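Local atomic coordinates of VirX1 (Cyanophage Syn10, PDB entry 6QGM), a protein that catalyses the iodination of diverse substrates and, as a viral halogenase of the tryptophan halogenase family, probably relies on a flavin cofactor. Residues B[242-247]-B[330-335]; B[346-351]-B[391-396]; B[256-261]-B[290-295]. One frame throughout, in Å; residues are numbered along the deposited sequence.

Contact 1: B[242-247]-B[330-335]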
ATOM      1  N   SER B 242     -19.463  10.950 -14.383  1.00 57.72           N
ATOM      2  CA  SER B 242     -19.142  11.343 -12.980  1.00 57.04           C
ATOM      3  C   SER B 242     -18.594  12.765 -12.964  1.00 56.40           C
ATOM      4  O   SER B 242     -17.470  12.985 -13.405  1.00 54.24           O
ATOM      5  CB  SER B 242     -18.146  10.410 -12.332  1.00 56.63           C
ATOM      6  OG  SER B 242     -18.597   9.070 -12.342  1.00 56.82           O
ATOM      7  N   PRO B 243     -19.333  13.767 -12.439  1.00 57.98           N
ATOM      8  CA  PRO B 243     -18.805  15.130 -12.316  1.00 56.75           C
ATOM      9  C   PRO B 243     -17.791  15.217 -11.158  1.00 54.81           C
ATOM     10  O   PRO B 243     -17.840  14.362 -10.305  1.00 56.04           O
ATOM     11  CB  PRO B 243     -20.067  15.968 -12.057  1.00 55.81           C
ATOM     12  CG  PRO B 243     -20.962  15.024 -11.302  1.00 56.64           C
ATOM     13  CD  PRO B 243     -20.703  13.655 -11.914  1.00 58.41           C
ATOM     14  N   PHE B 244     -16.914  16.228 -11.161  1.00 52.22           N
ATOM     15  CA  PHE B 244     -15.905  16.479 -10.100  1.00 51.34           C
ATOM     16  C   PHE B 244     -16.403  17.523  -9.079  1.00 52.79           C
ATOM     17  O   PHE B 244     -15.557  18.013  -8.280  1.00 51.76           O
ATOM     18  CB  PHE B 244     -14.585  16.972 -10.702  1.00 51.74           C
ATOM     19  CG  PHE B 244     -13.821  15.978 -11.546  1.00 48.90           C
ATOM     20  CD1 PHE B 244     -13.672  14.666 -11.128  1.00 47.04           C
ATOM     21  CD2 PHE B 244     -13.218  16.365 -12.737  1.00 47.11           C
ATOM     22  CE1 PHE B 244     -12.963  13.758 -11.896  1.00 46.74           C
ATOM     23  CE2 PHE B 244     -12.511  15.452 -13.501  1.00 45.93           C
ATOM     24  CZ  PHE B 244     -12.388  14.151 -13.078  1.00 46.33           C
ATOM     25  N   SER B 245     -17.708  17.849  -9.090  1.00 55.22           N
ATOM     26  CA  SER B 245     -18.318  19.010  -8.374  1.00 54.82           C
ATOM     27  C   SER B 245     -18.148  18.900  -6.851  1.00 55.00           C
ATOM     28  O   SER B 245     -18.324  19.932  -6.165  1.00 54.17           O
ATOM     29  CB  SER B 245     -19.766  19.219  -8.743  1.00 53.71           C
ATOM     30  OG  SER B 245     -20.419  17.986  -8.935  1.00 54.45           O
ATOM     31  N   LYS B 246     -17.812  17.714  -6.340  1.00 56.52           N
ATOM     32  CA  LYS B 246     -17.559  17.501  -4.894  1.00 59.77           C
ATOM     33  C   LYS B 246     -16.219  18.106  -4.460  1.00 59.51           C
ATOM     34  O   LYS B 246     -16.139  18.418  -3.264  1.00 61.95           O
ATOM     35  CB  LYS B 246     -17.705  16.013  -4.563  1.00 63.94           C
ATOM     36  CG  LYS B 246     -19.101  15.648  -4.053  1.00 68.35           C
ATOM     37  CD  LYS B 246     -19.806  14.438  -4.666  1.00 70.41           C
ATOM     38  CE  LYS B 246     -21.302  14.649  -4.597  1.00 75.26           C
ATOM     39  NZ  LYS B 246     -22.036  13.368  -4.733  1.00 81.08           N
ATOM     40  N   LYS B 247     -15.238  18.301  -5.355  1.00 56.70           N
ATOM     41  CA  LYS B 247     -13.922  18.924  -4.987  1.00 57.18           C
ATOM     42  C   LYS B 247     -13.577  20.133  -5.879  1.00 57.96           C
ATOM     43  O   LYS B 247     -12.734  20.984  -5.447  1.00 61.45           O
ATOM     44  CB  LYS B 247     -12.789  17.892  -5.026  1.00 57.08           C
ATOM     45  CG  LYS B 247     -12.682  17.113  -6.327  1.00 58.78           C
ATOM     46  CD  LYS B 247     -11.768  15.938  -6.228  1.00 57.63           C
ATOM     47  CE  LYS B 247     -11.488  15.359  -7.583  1.00 57.66           C
ATOM     48  NZ  LYS B 247     -10.620  14.170  -7.464  1.00 59.48           N
ATOM     49  N   HIS B 330     -17.054  18.899 -16.593  1.00 64.30           N
ATOM     50  CA  HIS B 330     -15.964  18.862 -15.580  1.00 65.90           C
ATOM     51  C   HIS B 330     -16.048  17.554 -14.779  1.00 66.18           C
ATOM     52  O   HIS B 330     -16.677  17.526 -13.695  1.00 68.53           O
ATOM     53  CB  HIS B 330     -15.993  20.102 -14.677  1.00 64.40           C
ATOM     54  CG  HIS B 330     -14.659  20.445 -14.097  1.00 62.31           C
ATOM     55  ND1 HIS B 330     -14.420  21.634 -13.470  1.00 59.88           N
ATOM     56  CD2 HIS B 330     -13.490  19.776 -14.084  1.00 62.36           C
ATOM     57  CE1 HIS B 330     -13.169  21.677 -13.065  1.00 60.95           C
ATOM     58  NE2 HIS B 330     -12.577  20.552 -13.433  1.00 61.08           N
ATOM     59  N   GLY B 331     -15.426  16.507 -15.317  1.00 62.63           N
ATOM     60  CA  GLY B 331     -15.582  15.130 -14.827  1.00 63.99           C
ATOM     61  C   GLY B 331     -15.066  14.136 -15.841  1.00 62.94           C
ATOM     62  O   GLY B 331     -14.227  14.511 -16.680  1.00 66.38           O
ATOM     63  N   LYS B 332     -15.567  12.907 -15.767  1.00 61.01           N
ATOM     64  CA  LYS B 332     -15.162  11.774 -16.631  1.00 61.82           C
ATOM     65  C   LYS B 332     -16.369  10.861 -16.823  1.00 58.96           C
ATOM     66  O   LYS B 332     -17.201  10.761 -15.899  1.00 58.67           O
ATOM     67  CB  LYS B 332     -14.061  10.957 -15.954  1.00 63.28           C
ATOM     68  CG  LYS B 332     -14.304  10.776 -14.461  1.00 65.04           C
ATOM     69  CD  LYS B 332     -13.604   9.629 -13.831  1.00 67.35           C
ATOM     70  CE  LYS B 332     -14.228   9.282 -12.498  1.00 66.71           C
ATOM     71  NZ  LYS B 332     -13.403   8.292 -11.759  1.00 70.71           N
ATOM     72  N   ARG B 333     -16.434  10.201 -17.973  1.00 55.76           N
ATOM     73  CA  ARG B 333     -17.294   9.015 -18.164  1.00 54.05           C
ATOM     74  C   ARG B 333     -16.785   7.920 -17.213  1.00 53.48           C
ATOM     75  O   ARG B 333     -15.574   7.914 -16.866  1.00 51.06           O
ATOM     76  CB  ARG B 333     -17.256   8.570 -19.623  1.00 54.06           C
ATOM     77  CG  ARG B 333     -17.662   9.643 -20.622  1.00 55.02           C
ATOM     78  CD  ARG B 333     -19.143   9.942 -20.536  1.00 55.70           C
ATOM     79  NE  ARG B 333     -19.489  11.247 -21.083  1.00 55.01           N
ATOM     80  CZ  ARG B 333     -20.723  11.717 -21.123  1.00 55.75           C
ATOM     81  NH1 ARG B 333     -21.724  10.979 -20.675  1.00 58.17           N
ATOM     82  NH2 ARG B 333     -20.959  12.915 -21.611  1.00 56.33           N
ATOM     83  N   THR B 334     -17.672   7.016 -16.805  1.00 52.92           N
ATOM     84  CA  THR B 334     -17.346   5.906 -15.868  1.00 51.61           C
ATOM     85  C   THR B 334     -16.399   4.918 -16.561  1.00 50.15           C
ATOM     86  O   THR B 334     -15.781   4.115 -15.862  1.00 48.36           O
ATOM     87  CB  THR B 334     -18.643   5.279 -15.331  1.00 51.37           C
ATOM     88  OG1 THR B 334     -19.420   4.788 -16.420  1.00 50.31           O
ATOM     89  CG2 THR B 334     -19.491   6.274 -14.575  1.00 51.93           C
ATOM     90  N   ARG B 335     -16.317   4.979 -17.894  1.00 49.96           N
ATOM     91  CA  ARG B 335     -15.392   4.171 -18.719  1.00 50.62           C
ATOM     92  C   ARG B 335     -15.091   4.923 -20.011  1.00 53.60           C
ATOM     93  O   ARG B 335     -15.996   5.603 -20.526  1.00 55.54           O
ATOM     94  CB  ARG B 335     -16.012   2.826 -19.084  1.00 50.92           C
ATOM     95  CG  ARG B 335     -16.037   1.822 -17.944  1.00 52.02           C
ATOM     96  CD  ARG B 335     -16.629   0.500 -18.390  1.00 52.27           C
ATOM     97  NE  ARG B 335     -17.982   0.690 -18.875  1.00 53.00           N
ATOM     98  CZ  ARG B 335     -18.700  -0.228 -19.500  1.00 54.47           C
ATOM     99  NH1 ARG B 335     -18.224  -1.446 -19.678  1.00 56.03           N
ATOM    100  NH2 ARG B 335     -19.916   0.061 -19.914  1.00 55.66           N
TER
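Three backbone hydrogen bonds tie residues 242-247 to 330-335, in an antiparallel pairing of strand 241-243, an outermost strand, with strand 331-333, the middle one of a small three-stranded sheet. Ser242 and Lys332 form the hydrogen-bonded pair: Ser242 N meets Lys332 O at 2.7 Å, almost along the C=O axis, and Lys332 N returns to Ser242 O at 3.0 Å, approaching from above the carbonyl plane. At the next position Pro243 faces Gly331 as a non-hydrogen-bonded pair. Beyond the proline the exchange resumes with Phe244 N, which reaches a lone pair of His330 O in the carbonyl plane at 2.9 Å.

With CG anti to its own carbonyl carbon (chi1 -67°), Phe244 lays its ring across the partner strand. Gly331 CA sits over one face, 3.5 Å from the ring centroid and 21° off the normal, a CH-pi contact displaced toward the CD2-CE2 rim. His330 comes to the same ring at its edge, CD2 to CD2 at 3.7 Å, with the two ring planes 84° apart. Lys332 runs at about a right angle to the phenylalanine, its CG near Phe244 CZ.

Further out, the Phe244 ring also packs on Asp397 and Ser400 of helix 382-408, so the aromatic group is sandwiched into the seam between sheet and helix. A hydrogen bond from His330 ND1 to Asn250 O fixes the imidazole from its far side. At the other end of the pairing, the methyl CG2 of Thr334 lies 3.7 Å from Ser242 OG.

Contact 2: B[346-351]-B[391-396]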
ATOM      1  N   LEU B 346     -12.285  15.302 -24.837  1.00 69.93           N
ATOM      2  CA  LEU B 346     -13.344  15.835 -23.947  1.00 68.81           C
ATOM      3  C   LEU B 346     -14.567  14.913 -23.961  1.00 68.57           C
ATOM      4  O   LEU B 346     -15.338  14.976 -22.991  1.00 69.19           O
ATOM      5  CB  LEU B 346     -13.695  17.261 -24.387  1.00 70.30           C
ATOM      6  CG  LEU B 346     -12.545  18.280 -24.354  1.00 68.85           C
ATOM      7  CD1 LEU B 346     -13.087  19.671 -24.059  1.00 69.02           C
ATOM      8  CD2 LEU B 346     -11.475  17.928 -23.325  1.00 65.92           C
ATOM      9  N   SER B 347     -14.719  14.067 -24.984  1.00 66.27           N
ATOM     10  CA  SER B 347     -15.773  13.023 -25.067  1.00 63.46           C
ATOM     11  C   SER B 347     -15.655  12.062 -23.875  1.00 62.07           C
ATOM     12  O   SER B 347     -16.694  11.518 -23.454  1.00 65.00           O
ATOM     13  CB  SER B 347     -15.694  12.276 -26.368  1.00 63.48           C
ATOM     14  OG  SER B 347     -14.423  11.681 -26.514  1.00 63.91           O
ATOM     15  N   TYR B 348     -14.437  11.852 -23.359  1.00 58.75           N
ATOM     16  CA  TYR B 348     -14.187  10.971 -22.183  1.00 56.38           C
ATOM     17  C   TYR B 348     -14.169  11.797 -20.895  1.00 55.63           C
ATOM     18  O   TYR B 348     -14.961  11.489 -19.968  1.00 59.10           O
ATOM     19  CB  TYR B 348     -12.891  10.167 -22.298  1.00 54.38           C
ATOM     20  CG  TYR B 348     -12.461   9.591 -20.971  1.00 54.80           C
ATOM     21  CD1 TYR B 348     -13.217   8.624 -20.338  1.00 54.75           C
ATOM     22  CD2 TYR B 348     -11.332  10.042 -20.319  1.00 55.93           C
ATOM     23  CE1 TYR B 348     -12.865   8.099 -19.109  1.00 54.89           C
ATOM     24  CE2 TYR B 348     -10.957   9.544 -19.082  1.00 55.35           C
ATOM     25  CZ  TYR B 348     -11.722   8.566 -18.470  1.00 55.93           C
ATOM     26  OH  TYR B 348     -11.333   8.065 -17.255  1.00 53.69           O
ATOM     27  N   GLY B 349     -13.280  12.790 -20.808  1.00 53.63           N
ATOM     28  CA  GLY B 349     -13.019  13.519 -19.544  1.00 54.07           C
ATOM     29  C   GLY B 349     -12.399  14.883 -19.776  1.00 55.19           C
ATOM     30  O   GLY B 349     -11.914  15.167 -20.904  1.00 59.52           O
ATOM     31  N   PHE B 350     -12.426  15.715 -18.740  1.00 55.75           N
ATOM     32  CA  PHE B 350     -11.897  17.096 -18.762  1.00 56.94           C
ATOM     33  C   PHE B 350     -11.659  17.539 -17.315  1.00 57.69           C
ATOM     34  O   PHE B 350     -12.552  17.355 -16.471  1.00 67.59           O
ATOM     35  CB  PHE B 350     -12.869  17.994 -19.537  1.00 56.35           C
ATOM     36  CG  PHE B 350     -12.569  19.468 -19.465  1.00 56.29           C
ATOM     37  CD1 PHE B 350     -13.000  20.232 -18.394  1.00 54.48           C
ATOM     38  CD2 PHE B 350     -11.838  20.097 -20.464  1.00 55.98           C
ATOM     39  CE1 PHE B 350     -12.724  21.592 -18.336  1.00 53.15           C
ATOM     40  CE2 PHE B 350     -11.556  21.453 -20.394  1.00 53.49           C
ATOM     41  CZ  PHE B 350     -12.008  22.195 -19.339  1.00 51.95           C
ATOM     42  N   ILE B 351     -10.481  18.089 -17.040  1.00 54.83           N
ATOM     43  CA  ILE B 351     -10.177  18.907 -15.830  1.00 57.72           C
ATOM     44  C   ILE B 351      -9.964  20.339 -16.309  1.00 58.59           C
ATOM     45  O   ILE B 351      -9.316  20.512 -17.334  1.00 61.74           O
ATOM     46  CB  ILE B 351      -8.949  18.365 -15.076  1.00 60.20           C
ATOM     47  CG1 ILE B 351      -9.036  16.856 -14.859  1.00 63.37           C
ATOM     48  CG2 ILE B 351      -8.731  19.110 -13.768  1.00 60.57           C
ATOM     49  CD1 ILE B 351      -7.702  16.192 -14.647  1.00 60.82           C
ATOM     50  N   THR B 391      -6.288   2.442 -16.093  1.00 53.55           N
ATOM     51  CA  THR B 391      -5.107   3.328 -16.217  1.00 54.87           C
ATOM     52  C   THR B 391      -5.565   4.773 -16.396  1.00 54.97           C
ATOM     53  O   THR B 391      -5.020   5.655 -15.711  1.00 59.17           O
ATOM     54  CB  THR B 391      -4.198   2.882 -17.360  1.00 56.37           C
ATOM     55  OG1 THR B 391      -3.726   1.601 -16.934  1.00 57.51           O
ATOM     56  CG2 THR B 391      -3.073   3.843 -17.671  1.00 57.10           C
ATOM     57  N   CYS B 392      -6.534   5.022 -17.265  1.00 53.78           N
ATOM     58  CA  CYS B 392      -6.834   6.401 -17.702  1.00 55.90           C
ATOM     59  C   CYS B 392      -7.799   7.046 -16.701  1.00 55.55           C
ATOM     60  O   CYS B 392      -7.744   8.278 -16.528  1.00 54.58           O
ATOM     61  CB  CYS B 392      -7.298   6.411 -19.152  1.00 59.47           C
ATOM     62  SG  CYS B 392      -9.089   6.412 -19.348  1.00 63.68           S
ATOM     63  N   ASP B 393      -8.617   6.232 -16.028  1.00 54.95           N
ATOM     64  CA  ASP B 393      -9.438   6.637 -14.856  1.00 52.76           C
ATOM     65  C   ASP B 393      -8.528   7.057 -13.697  1.00 51.77           C
ATOM     66  O   ASP B 393      -8.725   8.151 -13.166  1.00 51.21           O
ATOM     67  CB  ASP B 393     -10.348   5.501 -14.412  1.00 55.07           C
ATOM     68  CG  ASP B 393     -11.336   5.912 -13.343  1.00 56.05           C
ATOM     69  OD1 ASP B 393     -12.308   6.618 -13.715  1.00 58.12           O
ATOM     70  OD2 ASP B 393     -11.107   5.547 -12.163  1.00 52.85           O
ATOM     71  N   HIS B 394      -7.564   6.217 -13.307  1.00 51.17           N
ATOM     72  CA  HIS B 394      -6.591   6.510 -12.215  1.00 49.79           C
ATOM     73  C   HIS B 394      -5.957   7.881 -12.456  1.00 49.44           C
ATOM     74  O   HIS B 394      -5.851   8.673 -11.495  1.00 49.36           O
ATOM     75  CB  HIS B 394      -5.505   5.426 -12.102  1.00 50.36           C
ATOM     76  CG  HIS B 394      -4.826   5.434 -10.769  1.00 48.88           C
ATOM     77  ND1 HIS B 394      -3.895   6.385 -10.414  1.00 48.16           N
ATOM     78  CD2 HIS B 394      -4.980   4.643  -9.691  1.00 49.30           C
ATOM     79  CE1 HIS B 394      -3.503   6.184  -9.179  1.00 48.58           C
ATOM     80  NE2 HIS B 394      -4.159   5.125  -8.705  1.00 50.31           N
ATOM     81  N   GLN B 395      -5.563   8.145 -13.703  1.00 50.19           N
ATOM     82  CA  GLN B 395      -4.784   9.346 -14.084  1.00 52.44           C
ATOM     83  C   GLN B 395      -5.635  10.601 -13.878  1.00 53.17           C
ATOM     84  O   GLN B 395      -5.154  11.550 -13.235  1.00 56.22           O
ATOM     85  CB  GLN B 395      -4.306   9.237 -15.525  1.00 53.65           C
ATOM     86  CG  GLN B 395      -3.720  10.538 -16.034  1.00 56.66           C
ATOM     87  CD  GLN B 395      -2.549  10.320 -16.963  1.00 60.51           C
ATOM     88  OE1 GLN B 395      -2.600  10.620 -18.161  1.00 60.23           O
ATOM     89  NE2 GLN B 395      -1.472   9.801 -16.390  1.00 61.40           N
ATOM     90  N   ILE B 396      -6.859  10.608 -14.404  1.00 53.62           N
ATOM     91  CA  ILE B 396      -7.737  11.811 -14.349  1.00 52.61           C
ATOM     92  C   ILE B 396      -8.192  12.044 -12.901  1.00 53.75           C
ATOM     93  O   ILE B 396      -8.379  13.205 -12.531  1.00 56.85           O
ATOM     94  CB  ILE B 396      -8.890  11.710 -15.360  1.00 49.90           C
ATOM     95  CG1 ILE B 396      -9.435  13.093 -15.698  1.00 47.79           C
ATOM     96  CG2 ILE B 396      -9.969  10.756 -14.885  1.00 51.72           C
ATOM     97  CD1 ILE B 396     -10.351  13.113 -16.886  1.00 48.59           C
TER
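Asp393 OD1 is gripped by one charged partner, the salt bridge to Lys332 NZ, which would be expected to hold the otherwise buried carboxylate in its ionised form. Tyr348 OH comes no nearer to OD1 than 3.9 Å, too far for a bond; its closest neighbour on the helix is instead Asp393 CA, at 3.4 Å. The tyrosine gets there by a side chain that turns CG anti to the backbone N (chi1 164°) and drives the phenol toward helix 382-408, tip first, between Cys392, Asp393 and Ile396.

Cys392 SG meets the phenol end of the ring obliquely, 3.5 Å from Tyr348 CZ and 34° off the normal measured from the centroid, a Cys sulfur-aromatic contact. In the fold this is helix-on-sheet packing: the short, weakly bonded strand at 349-350 is the edge of a three-stranded antiparallel sheet, and the helix lies against it within the tryptophan halogenase family region. Ile396 is the main wedge. Its CG1 is anti to the backbone N, and CD1 reaches the sheet backbone, 3.8 Å from Gly349 CA and equally close to Phe350 N. Its CG2 turns to Tyr348 OH.

Ile351 meets Ile396 from the other end of the strand. The two side chains slide past each other in opposite directions, Ile351 CD1 lying 3.7 Å from Ile396 CG1, while Ile351 also packs on Phe399 and Val403 further along the helix. Gly349 O accepts a hydrogen bond from Thr361 OG1 of helix 360-373, and Met432 of a second subunit packs on Asp393.

Contact 3: B[256-261]-B[290-295]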
ATOM      1  N   THR B 256     -11.769  34.029 -24.937  1.00 58.59           N
ATOM      2  CA  THR B 256     -11.622  35.165 -25.871  1.00 61.23           C
ATOM      3  C   THR B 256     -10.196  35.197 -26.430  1.00 63.23           C
ATOM      4  O   THR B 256      -9.309  34.449 -25.932  1.00 60.56           O
ATOM      5  CB  THR B 256     -12.045  36.474 -25.183  1.00 64.10           C
ATOM      6  OG1 THR B 256     -12.168  37.494 -26.173  1.00 64.08           O
ATOM      7  CG2 THR B 256     -11.096  36.928 -24.090  1.00 64.63           C
ATOM      8  N   ARG B 257     -10.009  36.046 -27.435  1.00 67.23           N
ATOM      9  CA  ARG B 257      -8.714  36.353 -28.081  1.00 68.86           C
ATOM     10  C   ARG B 257      -8.448  37.830 -27.800  1.00 66.80           C
ATOM     11  O   ARG B 257      -9.355  38.609 -28.042  1.00 70.41           O
ATOM     12  CB  ARG B 257      -8.800  36.032 -29.574  1.00 72.10           C
ATOM     13  CG  ARG B 257      -8.702  34.556 -29.917  1.00 76.85           C
ATOM     14  CD  ARG B 257      -9.078  34.301 -31.357  1.00 83.84           C
ATOM     15  NE  ARG B 257      -9.596  32.940 -31.491  1.00 88.84           N
ATOM     16  CZ  ARG B 257      -9.614  32.228 -32.613  1.00 92.11           C
ATOM     17  NH1 ARG B 257      -9.121  32.726 -33.739  1.00 93.47           N
ATOM     18  NH2 ARG B 257     -10.118  30.999 -32.593  1.00 93.75           N
ATOM     19  N   ILE B 258      -7.271  38.194 -27.294  1.00 65.63           N
ATOM     20  CA  ILE B 258      -6.866  39.617 -27.171  1.00 66.44           C
ATOM     21  C   ILE B 258      -5.643  39.863 -28.050  1.00 67.54           C
ATOM     22  O   ILE B 258      -4.718  39.046 -28.093  1.00 66.49           O
ATOM     23  CB  ILE B 258      -6.675  40.083 -25.711  1.00 66.79           C
ATOM     24  CG1 ILE B 258      -5.672  39.260 -24.905  1.00 64.73           C
ATOM     25  CG2 ILE B 258      -8.019  40.229 -25.008  1.00 67.16           C
ATOM     26  CD1 ILE B 258      -5.364  39.890 -23.570  1.00 63.84           C
ATOM     27  N   PRO B 259      -5.597  41.018 -28.761  1.00 68.41           N
ATOM     28  CA  PRO B 259      -4.399  41.429 -29.484  1.00 67.96           C
ATOM     29  C   PRO B 259      -3.270  41.812 -28.512  1.00 67.69           C
ATOM     30  O   PRO B 259      -3.563  42.216 -27.404  1.00 68.81           O
ATOM     31  CB  PRO B 259      -4.894  42.632 -30.304  1.00 68.11           C
ATOM     32  CG  PRO B 259      -5.999  43.224 -29.474  1.00 68.18           C
ATOM     33  CD  PRO B 259      -6.665  42.024 -28.843  1.00 68.10           C
ATOM     34  N   TYR B 260      -2.011  41.668 -28.940  1.00 66.12           N
ATOM     35  CA  TYR B 260      -0.816  42.150 -28.202  1.00 65.04           C
ATOM     36  C   TYR B 260      -0.791  43.677 -28.252  1.00 67.47           C
ATOM     37  O   TYR B 260      -1.085  44.241 -29.309  1.00 68.28           O
ATOM     38  CB  TYR B 260       0.482  41.573 -28.781  1.00 62.85           C
ATOM     39  CG  TYR B 260       0.768  40.152 -28.381  1.00 59.17           C
ATOM     40  CD1 TYR B 260       1.110  39.830 -27.084  1.00 58.19           C
ATOM     41  CD2 TYR B 260       0.714  39.127 -29.301  1.00 58.64           C
ATOM     42  CE1 TYR B 260       1.362  38.522 -26.708  1.00 57.87           C
ATOM     43  CE2 TYR B 260       0.979  37.812 -28.951  1.00 57.50           C
ATOM     44  CZ  TYR B 260       1.293  37.508 -27.643  1.00 57.54           C
ATOM     45  OH  TYR B 260       1.534  36.223 -27.260  1.00 57.73           O
ATOM     46  N   GLU B 261      -0.448  44.310 -27.126  1.00 70.78           N
ATOM     47  CA  GLU B 261      -0.132  45.763 -27.034  1.00 73.93           C
ATOM     48  C   GLU B 261       1.377  45.942 -27.224  1.00 74.22           C
ATOM     49  O   GLU B 261       1.759  46.790 -28.028  1.00 77.17           O
ATOM     50  CB  GLU B 261      -0.633  46.345 -25.709  1.00 74.60           C
ATOM     51  CG  GLU B 261      -2.150  46.446 -25.660  1.00 77.45           C
ATOM     52  CD  GLU B 261      -2.751  47.099 -24.438  1.00 78.47           C
ATOM     53  OE1 GLU B 261      -2.090  47.082 -23.372  1.00 73.66           O
ATOM     54  OE2 GLU B 261      -3.887  47.623 -24.575  1.00 81.05           O
ATOM     55  N   ILE B 290      -2.892  36.795 -27.628  1.00 61.92           N
ATOM     56  CA  ILE B 290      -3.071  36.139 -26.301  1.00 59.33           C
ATOM     57  C   ILE B 290      -4.442  35.457 -26.290  1.00 59.11           C
ATOM     58  O   ILE B 290      -5.429  36.148 -26.593  1.00 62.63           O
ATOM     59  CB  ILE B 290      -2.955  37.165 -25.158  1.00 57.62           C
ATOM     60  CG1 ILE B 290      -1.642  37.947 -25.209  1.00 56.56           C
ATOM     61  CG2 ILE B 290      -3.163  36.503 -23.799  1.00 56.51           C
ATOM     62  CD1 ILE B 290      -1.655  39.193 -24.351  1.00 57.08           C
ATOM     63  N   GLY B 291      -4.495  34.163 -25.980  1.00 56.15           N
ATOM     64  CA  GLY B 291      -5.738  33.446 -25.640  1.00 57.48           C
ATOM     65  C   GLY B 291      -5.994  33.519 -24.144  1.00 58.82           C
ATOM     66  O   GLY B 291      -5.032  33.277 -23.386  1.00 61.09           O
ATOM     67  N   THR B 292      -7.218  33.857 -23.728  1.00 58.99           N
ATOM     68  CA  THR B 292      -7.585  34.094 -22.302  1.00 58.94           C
ATOM     69  C   THR B 292      -9.034  33.674 -22.035  1.00 60.20           C
ATOM     70  O   THR B 292      -9.881  33.909 -22.911  1.00 64.92           O
ATOM     71  CB  THR B 292      -7.424  35.575 -21.941  1.00 59.91           C
ATOM     72  OG1 THR B 292      -6.208  36.068 -22.497  1.00 66.30           O
ATOM     73  CG2 THR B 292      -7.462  35.832 -20.454  1.00 57.61           C
ATOM     74  N   GLY B 293      -9.308  33.087 -20.866  1.00 60.57           N
ATOM     75  CA  GLY B 293     -10.667  32.681 -20.443  1.00 60.06           C
ATOM     76  C   GLY B 293     -10.828  32.657 -18.929  1.00 60.49           C
ATOM     77  O   GLY B 293      -9.811  32.547 -18.232  1.00 58.80           O
ATOM     78  N   TYR B 294     -12.072  32.782 -18.453  1.00 59.83           N
ATOM     79  CA  TYR B 294     -12.486  32.661 -17.037  1.00 57.54           C
ATOM     80  C   TYR B 294     -13.082  31.264 -16.850  1.00 58.56           C
ATOM     81  O   TYR B 294     -14.051  30.954 -17.563  1.00 57.81           O
ATOM     82  CB  TYR B 294     -13.509  33.759 -16.719  1.00 57.86           C
ATOM     83  CG  TYR B 294     -13.786  34.062 -15.261  1.00 58.00           C
ATOM     84  CD1 TYR B 294     -13.230  33.318 -14.222  1.00 57.80           C
ATOM     85  CD2 TYR B 294     -14.652  35.079 -14.920  1.00 56.40           C
ATOM     86  CE1 TYR B 294     -13.515  33.601 -12.896  1.00 56.90           C
ATOM     87  CE2 TYR B 294     -14.938  35.381 -13.597  1.00 55.97           C
ATOM     88  CZ  TYR B 294     -14.363  34.644 -12.585  1.00 56.64           C
ATOM     89  OH  TYR B 294     -14.630  34.948 -11.290  1.00 59.49           O
ATOM     90  N   CYS B 295     -12.500  30.436 -15.973  1.00 59.99           N
ATOM     91  CA  CYS B 295     -13.164  29.245 -15.376  1.00 58.99           C
ATOM     92  C   CYS B 295     -13.837  29.681 -14.079  1.00 58.07           C
ATOM     93  O   CYS B 295     -13.104  30.180 -13.209  1.00 58.55           O
ATOM     94  CB  CYS B 295     -12.178  28.141 -15.032  1.00 58.94           C
ATOM     95  SG  CYS B 295     -11.611  27.252 -16.492  1.00 64.82           S
TER
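An antiparallel strand pairing inside the seven-stranded mixed sheet, contact 3 joins the end of strand 252-258 to the start of strand 290-296. Four backbone hydrogen bonds define it. Around the Ile258-Ile290 pair the two bonds are nearly straight and lie close to the C=O axes: Ile258 N to Ile290 O at 2.8 Å, with 174° at the hydrogen, and Ile290 N to Ile258 O at 2.9 Å. The Thr256-Thr292 pair is less even. Thr256 N meets Thr292 O at 2.8 Å along the carbonyl axis, whereas Thr292 N approaches Thr256 O, 3.1 Å away, from above the carbonyl plane. Between them Arg257 and Gly291 form the non-hydrogen-bonded pair. Over the short segments the strand directions make an angle of 140°, evidence of a marked departure from exact antiparallel alignment.

Side chains of Thr256, Ile258, Ile290 and Thr292 share one face of the sheet. Ile258, with CG1 in the crowded position between backbone N and carbonyl carbon (chi1 56°), leans across obliquely and sets CG1 3.4 Å from Ile290 CB. Tyr260, beyond the pairing, returns its ring to Ile290: CE1 lies 3.4 Å from Ile290 CG1, and Ile290 N is over one face. The hydroxyl bonds to Leu286 O.

On its other side strand 290-296 hydrogen-bonds to strand 279-285, whose Trp280, Trp282, Ile284 and Pro285 match the WxWxIP signature of flavin-dependent halogenases, while Phe310 and Leu314 of helix 303-314 pack on Thr256 and Thr292.

How the contacts relate
Contacts 1 and 2 are one continuous structure: their centres are 9 Å apart, and strand 331-333 of the first is the direct neighbour of strand 349-350 of the second. A probable hydrogen bond from Arg333 N to Tyr348 O (2.8 Å) spans the two, as does the ion pair of Lys332 NZ with Asp393 OD1, also 2.8 Å. Contact 3 stands apart in a different sheet, about 27 Å and 26 Å from the centres of contacts 1 and 2, although along the chain it is nested within the loop closed by contact 1. Glu352 bridges the gap, touched by His330 of contact 1 and by Cys295 of contact 3. The structure is the apo form.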